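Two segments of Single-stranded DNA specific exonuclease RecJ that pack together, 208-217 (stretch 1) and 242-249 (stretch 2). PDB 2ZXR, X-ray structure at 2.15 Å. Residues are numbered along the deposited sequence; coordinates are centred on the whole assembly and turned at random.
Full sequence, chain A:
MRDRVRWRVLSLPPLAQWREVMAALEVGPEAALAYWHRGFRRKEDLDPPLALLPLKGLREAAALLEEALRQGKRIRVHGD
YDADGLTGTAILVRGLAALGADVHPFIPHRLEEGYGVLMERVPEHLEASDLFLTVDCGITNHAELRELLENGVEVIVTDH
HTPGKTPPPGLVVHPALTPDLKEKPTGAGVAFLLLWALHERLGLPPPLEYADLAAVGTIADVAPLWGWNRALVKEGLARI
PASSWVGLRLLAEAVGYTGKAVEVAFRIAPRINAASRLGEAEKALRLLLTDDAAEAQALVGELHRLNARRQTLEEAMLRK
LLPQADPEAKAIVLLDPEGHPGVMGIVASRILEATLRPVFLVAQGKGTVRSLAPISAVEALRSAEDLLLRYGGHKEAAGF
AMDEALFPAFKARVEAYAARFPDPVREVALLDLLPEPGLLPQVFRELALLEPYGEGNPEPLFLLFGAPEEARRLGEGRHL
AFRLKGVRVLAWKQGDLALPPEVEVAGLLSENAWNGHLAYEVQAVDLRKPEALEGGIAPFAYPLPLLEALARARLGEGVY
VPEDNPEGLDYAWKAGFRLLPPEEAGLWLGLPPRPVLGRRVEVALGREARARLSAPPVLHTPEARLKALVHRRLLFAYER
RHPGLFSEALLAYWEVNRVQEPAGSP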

# COMPACT_ATOMS: atom_id res chain seq x y z
N LEU A 208 -23.73 14.89 0.51
CA LEU A 208 -22.70 14.33 1.37
C LEU A 208 -23.12 13.13 2.24
O LEU A 208 -22.27 12.32 2.60
N GLU A 209 -24.41 13.00 2.56
CA GLU A 209 -24.83 11.86 3.36
C GLU A 209 -24.66 10.53 2.59
O GLU A 209 -24.79 9.47 3.17
N TYR A 210 -24.32 10.59 1.30
CA TYR A 210 -24.11 9.38 0.48
C TYR A 210 -22.63 9.05 0.35
O TYR A 210 -22.24 8.08 -0.33
N ALA A 211 -21.79 9.85 1.00
CA ALA A 211 -20.36 9.63 0.88
C ALA A 211 -19.87 8.38 1.63
O ALA A 211 -18.83 7.84 1.28
N ASP A 212 -20.59 7.93 2.67
CA ASP A 212 -20.17 6.71 3.38
C ASP A 212 -20.34 5.52 2.44
O ASP A 212 -19.42 4.68 2.32
N LEU A 213 -21.48 5.44 1.76
CA LEU A 213 -21.70 4.36 0.79
C LEU A 213 -20.62 4.43 -0.30
O LEU A 213 -20.07 3.42 -0.69
N ALA A 214 -20.36 5.64 -0.80
CA ALA A 214 -19.38 5.84 -1.87
C ALA A 214 -17.96 5.45 -1.45
O ALA A 214 -17.20 4.88 -2.24
N ALA A 215 -17.60 5.78 -0.21
CA ALA A 215 -16.28 5.44 0.35
C ALA A 215 -16.12 3.92 0.47
O ALA A 215 -15.06 3.37 0.17
N VAL A 216 -17.17 3.24 0.93
CA VAL A 216 -17.11 1.78 1.05
C VAL A 216 -16.86 1.16 -0.33
O VAL A 216 -16.03 0.24 -0.48
N GLY A 217 -17.55 1.65 -1.36
CA GLY A 217 -17.32 1.08 -2.69
C GLY A 217 -15.90 1.38 -3.19
O GLY A 217 -15.26 0.54 -3.83
N ALA A 242 -22.67 7.37 12.20
CA ALA A 242 -24.01 7.91 12.35
C ALA A 242 -24.68 7.94 10.96
O ALA A 242 -25.44 8.84 10.62
N SER A 243 -24.41 6.92 10.16
CA SER A 243 -24.97 6.86 8.82
C SER A 243 -26.46 7.10 8.72
O SER A 243 -27.21 6.75 9.62
N SER A 244 -26.88 7.69 7.61
CA SER A 244 -28.31 7.89 7.38
C SER A 244 -28.88 6.53 6.95
O SER A 244 -30.09 6.35 6.89
N TRP A 245 -27.98 5.58 6.63
CA TRP A 245 -28.37 4.24 6.17
C TRP A 245 -28.16 3.25 7.29
O TRP A 245 -27.05 2.76 7.46
N VAL A 246 -29.22 2.94 8.02
CA VAL A 246 -29.13 2.06 9.19
C VAL A 246 -28.44 0.72 8.96
O VAL A 246 -27.76 0.23 9.85
N GLY A 247 -28.57 0.15 7.77
CA GLY A 247 -27.92 -1.12 7.47
C GLY A 247 -26.39 -1.02 7.45
O GLY A 247 -25.69 -1.94 7.90
N LEU A 248 -25.88 0.09 6.93
CA LEU A 248 -24.44 0.29 6.88
C LEU A 248 -23.93 0.54 8.30
O LEU A 248 -22.91 -0.00 8.72
N ARG A 249 -24.62 1.39 9.04
CA ARG A 249 -24.18 1.66 10.40
C ARG A 249 -24.13 0.34 11.21
O ARG A 249 -23.15 0.05 11.88

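The most unusual feature of this contact is the carboxylate of D212, whose two oxygens serve different residues of the loop that precedes the second helix. D212 OD1 accepts a hydrogen bond from S243 OG at 2.6 Å, while D212 OD2 lies near the plane of the W245 ring, at its edge, and accepts a weak hydrogen bond from W245 NE1 (2.9 Å, with an N-H...acceptor angle of 129°). D212 OD2 also accepts a hydrogen bond from L213 N, the backbone nitrogen of the next residue, at 2.7 Å. The p rotamer of D212 (chi1 45°) places the carboxylate for all three, and its CA-to-CB bond points toward the other stretch.

A single water, water 1, joins the backbones to this site. By the angle tests it donates to E209 O and to D212 OD1, both at 2.7 Å, and accepts from S244 N at 3.0 Å. D212 OD1 and S244 N are themselves 4.3 Å apart, so the water bridges a gap too long for a direct bond. S243, in the t rotamer and pointing sideways, donates from OG to D212 OD1, and the same OG accepts from W245 N (2.8 Å, 159°), which ties the loop's own backbone to the acid. E209 adopts p at chi1 and t at chi2, and E209 OE1 accepts a hydrogen bond from S244 OG at 2.8 Å; S244 is in the m rotamer, and both residues point toward the opposing stretch.

W245, at the N-cap position and pointing toward stretch 1, loses 116 Å² to it, the largest share of any residue in a contact that buries 404 Å² over both sides. Its chi1 of -28° falls between wells, with chi2 at 123°. L213, m at chi1 and t at chi2, has a sideways CA-to-CB bond, yet its end comes nearer: L213 CD1 lies 3.9 Å from the centroid of the W245 five-membered ring and 23° off the normal, a CH-pi contact over the face. L213 CG also approaches W245 CD1 at 3.5 Å. Y210 (chi1 m) likewise starts sideways with its end nearer, and its ring meets the six-membered ring of W245 obliquely, with centroids 4.8 Å apart and planes at 38°; the closest atoms are Y210 CE1 and W245 CH2, at 3.6 Å. The aliphatic part of E209 adds its CG, 3.7 Å from W245 CZ2.

L248, t at chi1 and p at chi2 and pointing toward stretch 1, extends the apolar contact along the first helix. L248 CD2 lies 3.8 Å from D212 CG and 4.2 Å from L213 CD2, and L248 CD1 approaches V216 CG2 at 4.1 Å. V216, in the t rotamer, points toward the second stretch one helical turn beyond D212.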

# COMPACT_ATOMS: atom_id res chain seq x y z
CB LEU A 208 -22.09 15.43 2.26
CG LEU A 208 -21.48 16.61 1.49
CD1 LEU A 208 -20.69 17.50 2.43
CD2 LEU A 208 -20.55 16.09 0.41
CB GLU A 209 -26.28 12.05 3.87
CG GLU A 209 -27.36 11.87 2.81
CD GLU A 209 -28.78 12.18 3.32
OE1 GLU A 209 -29.12 11.77 4.45
OE2 GLU A 209 -29.57 12.81 2.55
CB TYR A 210 -24.69 9.60 -0.93
CG TYR A 210 -26.19 9.69 -0.95
CD1 TYR A 210 -26.95 8.54 -1.10
CD2 TYR A 210 -26.86 10.92 -0.78
CE1 TYR A 210 -28.34 8.59 -1.10
CE2 TYR A 210 -28.25 10.99 -0.77
CZ TYR A 210 -28.99 9.81 -0.93
OH TYR A 210 -30.36 9.82 -0.92
CB ALA A 211 -19.60 10.86 1.33
CB ASP A 212 -20.94 6.50 4.71
CG ASP A 212 -22.45 6.72 4.59
OD1 ASP A 212 -23.13 6.71 5.67
OD2 ASP A 212 -22.96 6.91 3.45
CB LEU A 213 -23.06 4.50 0.07
CG LEU A 213 -24.32 4.29 0.91
CD1 LEU A 213 -25.57 4.69 0.12
CD2 LEU A 213 -24.37 2.81 1.33
CB ALA A 214 -19.42 7.32 -2.35
CB ALA A 215 -16.10 6.09 1.75
CB VAL A 216 -18.43 1.20 1.70
CG1 VAL A 216 -18.45 -0.34 1.58
CG2 VAL A 216 -18.51 1.60 3.21
CB ALA A 242 -23.94 9.34 12.97
CB SER A 243 -24.69 5.51 8.18
OG SER A 243 -25.14 5.50 6.83
CB SER A 244 -28.56 8.89 6.24
OG SER A 244 -28.15 10.19 6.60
CB TRP A 245 -27.54 3.86 4.94
CG TRP A 245 -27.11 5.08 4.16
CD1 TRP A 245 -25.82 5.45 3.86
CD2 TRP A 245 -27.95 6.11 3.64
NE1 TRP A 245 -25.82 6.64 3.17
CE2 TRP A 245 -27.12 7.07 3.02
CE3 TRP A 245 -29.34 6.31 3.63
CZ2 TRP A 245 -27.62 8.22 2.40
CZ3 TRP A 245 -29.85 7.45 3.01
CH2 TRP A 245 -28.98 8.40 2.40
CB VAL A 246 -30.55 1.83 9.85
CG1 VAL A 246 -31.43 0.88 9.00
CG2 VAL A 246 -30.35 1.26 11.25
CB LEU A 248 -24.10 1.47 5.97
CG LEU A 248 -22.60 1.78 5.90
CD1 LEU A 248 -21.84 0.53 5.39
CD2 LEU A 248 -22.37 2.98 4.97
CB ARG A 249 -25.14 2.66 11.07
CG ARG A 249 -24.86 2.83 12.54
CD ARG A 249 -25.76 3.87 13.17
NE ARG A 249 -25.69 3.75 14.63
CZ ARG A 249 -26.36 4.53 15.47
NH1 ARG A 249 -27.15 5.50 15.00
NH2 ARG A 249 -26.23 4.34 16.78
O HOH W 1 -24.84 8.77 5.74